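Local coordinates for Rubredoxin\:oxygen oxidoreductase (Desulfovibrio gigas, PDB 1E5D), which reduces molecular oxygen to two water molecules in a four-electron reaction, using a diiron centre and flavin mononucleotide, at residues A[165-170]-A[241-246]. Sequence-based numbering, arbitrary orientation.
Sequences DIFGQN and QKYVEY. With FEO (mu-oxo-diiron), chain D.
With CG of Phe167 set anti to its own carbonyl carbon and Tyr243 turned to an intermediate chi1 of -101°, the two rings meet obliquely, their planes at 44° and their centroids 4.5 Å apart. Phe167 lays CD1 over the centre of one face of the tyrosine ring, and its CE1 comes 3.6 Å from Tyr243 CG. Ile166 adds CG2, a branch that lies over one face of the Phe167 ring, toward its rim, and reaches Tyr243 CE2 at 3.8 Å. Tyr243 extends from helix 233-248 to a type II turn, Asp165 to Gly168, closed by the hydrogen bond from Gly168 N to Asp165 O. Tyr243 OH accepts a bent hydrogen bond from Phe167 N (2.8 Å, 140° at the hydrogen) and donates to a water in the plane of the ring. That water in turn donates to Gly168 O, 2.7 Å away. Asp165, which opens the turn, spans the diiron centre of this metallo-beta-lactamase-like domain: Asp165 OD1 binds FE1 at 2.0 Å and OD2 binds FE2. The buried phenol therefore ties the turn that begins with the bridging aspartate to helix 233-248, through Phe167 N and the water on Gly168 O; any effect on the irons would be indirect.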
loop_
_atom_site.group_PDB
_atom_site.type_symbol
_atom_site.label_atom_id
_atom_site.label_comp_id
_atom_site.label_asym_id
_atom_site.label_seq_id
_atom_site.Cartn_x
_atom_site.Cartn_y
_atom_site.Cartn_z
ATOM N N ASP A 165 -15.144 22.677 -1.017
ATOM C CA ASP A 165 -14.813 21.541 -0.174
ATOM C C ASP A 165 -14.643 21.925 1.289
ATOM O O ASP A 165 -14.768 21.097 2.189
ATOM C CB ASP A 165 -13.514 20.896 -0.676
ATOM C CG ASP A 165 -13.684 20.108 -1.954
ATOM O OD1 ASP A 165 -14.752 19.493 -2.155
ATOM O OD2 ASP A 165 -12.737 20.097 -2.780
ATOM N N ILE A 166 -14.325 23.186 1.569
ATOM C CA ILE A 166 -14.079 23.610 2.948
ATOM C C ILE A 166 -15.315 23.389 3.810
ATOM O O ILE A 166 -16.422 23.801 3.441
ATOM C CB ILE A 166 -13.646 25.090 2.966
ATOM C CG1 ILE A 166 -12.528 25.374 1.955
ATOM C CG2 ILE A 166 -13.259 25.580 4.351
ATOM C CD1 ILE A 166 -12.325 26.844 1.667
ATOM N N PHE A 167 -15.103 22.740 4.949
ATOM C CA PHE A 167 -16.148 22.445 5.919
ATOM C C PHE A 167 -16.955 21.234 5.462
ATOM O O PHE A 167 -17.892 20.797 6.128
ATOM C CB PHE A 167 -17.091 23.634 6.151
ATOM C CG PHE A 167 -16.338 24.853 6.668
ATOM C CD1 PHE A 167 -15.640 24.775 7.865
ATOM C CD2 PHE A 167 -16.334 26.043 5.962
ATOM C CE1 PHE A 167 -14.944 25.867 8.349
ATOM C CE2 PHE A 167 -15.637 27.135 6.440
ATOM C CZ PHE A 167 -14.942 27.048 7.632
ATOM N N GLY A 168 -16.561 20.708 4.302
ATOM C CA GLY A 168 -17.230 19.548 3.750
ATOM C C GLY A 168 -17.043 18.338 4.640
ATOM O O GLY A 168 -16.097 18.174 5.402
ATOM N N GLN A 169 -17.988 17.409 4.562
ATOM C CA GLN A 169 -17.784 16.153 5.268
ATOM C C GLN A 169 -18.355 15.054 4.382
ATOM O O GLN A 169 -19.357 15.281 3.706
ATOM C CB GLN A 169 -18.433 16.139 6.644
ATOM C CG GLN A 169 -18.962 17.456 7.171
ATOM C CD GLN A 169 -20.243 17.877 6.480
ATOM O OE1 GLN A 169 -21.180 17.106 6.297
ATOM N NE2 GLN A 169 -20.295 19.138 6.075
ATOM N N ASN A 170 -17.740 13.880 4.371
ATOM C CA ASN A 170 -18.329 12.791 3.585
ATOM C C ASN A 170 -19.429 12.095 4.370
ATOM O O ASN A 170 -19.196 11.117 5.075
ATOM C CB ASN A 170 -17.214 11.826 3.174
ATOM C CG ASN A 170 -16.375 12.464 2.078
ATOM O OD1 ASN A 170 -15.156 12.347 2.060
ATOM N ND2 ASN A 170 -17.057 13.143 1.166
ATOM N N GLN A 241 -14.802 26.964 14.484
ATOM C CA GLN A 241 -14.071 26.605 15.688
ATOM C C GLN A 241 -13.142 25.428 15.393
ATOM O O GLN A 241 -11.927 25.484 15.525
ATOM C CB GLN A 241 -15.051 26.211 16.783
ATOM C CG GLN A 241 -15.213 27.146 17.962
ATOM C CD GLN A 241 -16.030 26.491 19.069
ATOM O OE1 GLN A 241 -16.087 25.266 19.187
ATOM N NE2 GLN A 241 -16.672 27.323 19.882
ATOM N N LYS A 242 -13.786 24.349 14.967
ATOM C CA LYS A 242 -13.161 23.076 14.657
ATOM C C LYS A 242 -12.038 23.192 13.640
ATOM O O LYS A 242 -10.969 22.627 13.866
ATOM C CB LYS A 242 -14.258 22.118 14.165
ATOM C CG LYS A 242 -15.016 21.525 15.353
ATOM C CD LYS A 242 -14.214 20.374 15.954
ATOM C CE LYS A 242 -14.268 20.392 17.470
ATOM N NZ LYS A 242 -13.570 19.221 18.073
ATOM N N TYR A 243 -12.266 23.914 12.544
ATOM C CA TYR A 243 -11.226 24.031 11.526
ATOM C C TYR A 243 -9.964 24.636 12.122
ATOM O O TYR A 243 -8.855 24.200 11.822
ATOM C CB TYR A 243 -11.704 24.855 10.317
ATOM C CG TYR A 243 -12.074 23.905 9.194
ATOM C CD1 TYR A 243 -12.899 22.824 9.506
ATOM C CD2 TYR A 243 -11.632 24.055 7.894
ATOM C CE1 TYR A 243 -13.274 21.924 8.531
ATOM C CE2 TYR A 243 -12.008 23.144 6.916
ATOM C CZ TYR A 243 -12.826 22.081 7.241
ATOM O OH TYR A 243 -13.212 21.162 6.285
ATOM N N VAL A 244 -10.175 25.640 12.973
ATOM C CA VAL A 244 -9.054 26.250 13.682
ATOM C C VAL A 244 -8.349 25.201 14.533
ATOM O O VAL A 244 -7.142 25.031 14.501
ATOM C CB VAL A 244 -9.521 27.420 14.562
ATOM C CG1 VAL A 244 -8.373 27.935 15.422
ATOM C CG2 VAL A 244 -10.093 28.536 13.704
ATOM N N GLU A 245 -9.125 24.468 15.312
ATOM C CA GLU A 245 -8.606 23.351 16.090
ATOM C C GLU A 245 -7.928 22.315 15.203
ATOM O O GLU A 245 -6.829 21.837 15.498
ATOM C CB GLU A 245 -9.752 22.709 16.865
ATOM C CG GLU A 245 -9.375 21.526 17.738
ATOM C CD GLU A 245 -10.593 21.011 18.496
ATOM O OE1 GLU A 245 -11.520 21.828 18.704
ATOM O OE2 GLU A 245 -10.610 19.819 18.869
ATOM N N TYR A 246 -8.578 21.939 14.098
ATOM C CA TYR A 246 -7.931 20.975 13.212
ATOM C C TYR A 246 -6.592 21.520 12.727
ATOM O O TYR A 246 -5.604 20.789 12.736
ATOM C CB TYR A 246 -8.805 20.611 12.003
ATOM C CG TYR A 246 -10.124 19.971 12.378
ATOM C CD1 TYR A 246 -10.233 19.283 13.585
ATOM C CD2 TYR A 246 -11.243 20.049 11.562
ATOM C CE1 TYR A 246 -11.419 18.685 13.966
ATOM C CE2 TYR A 246 -12.434 19.454 11.940
ATOM C CZ TYR A 246 -12.515 18.775 13.139
ATOM O OH TYR A 246 -13.683 18.175 13.545
HETATM FE FE1 FEO D . -14.787 17.972 -3.536
HETATM FE FE2 FEO D . -11.625 19.033 -3.948
HETATM O O FEO D . -13.589 18.291 -4.770
HETATM O O HOH W 1 -14.336 19.111 7.237
HETATM O O HOH W 2 -16.332 19.303 -4.861
#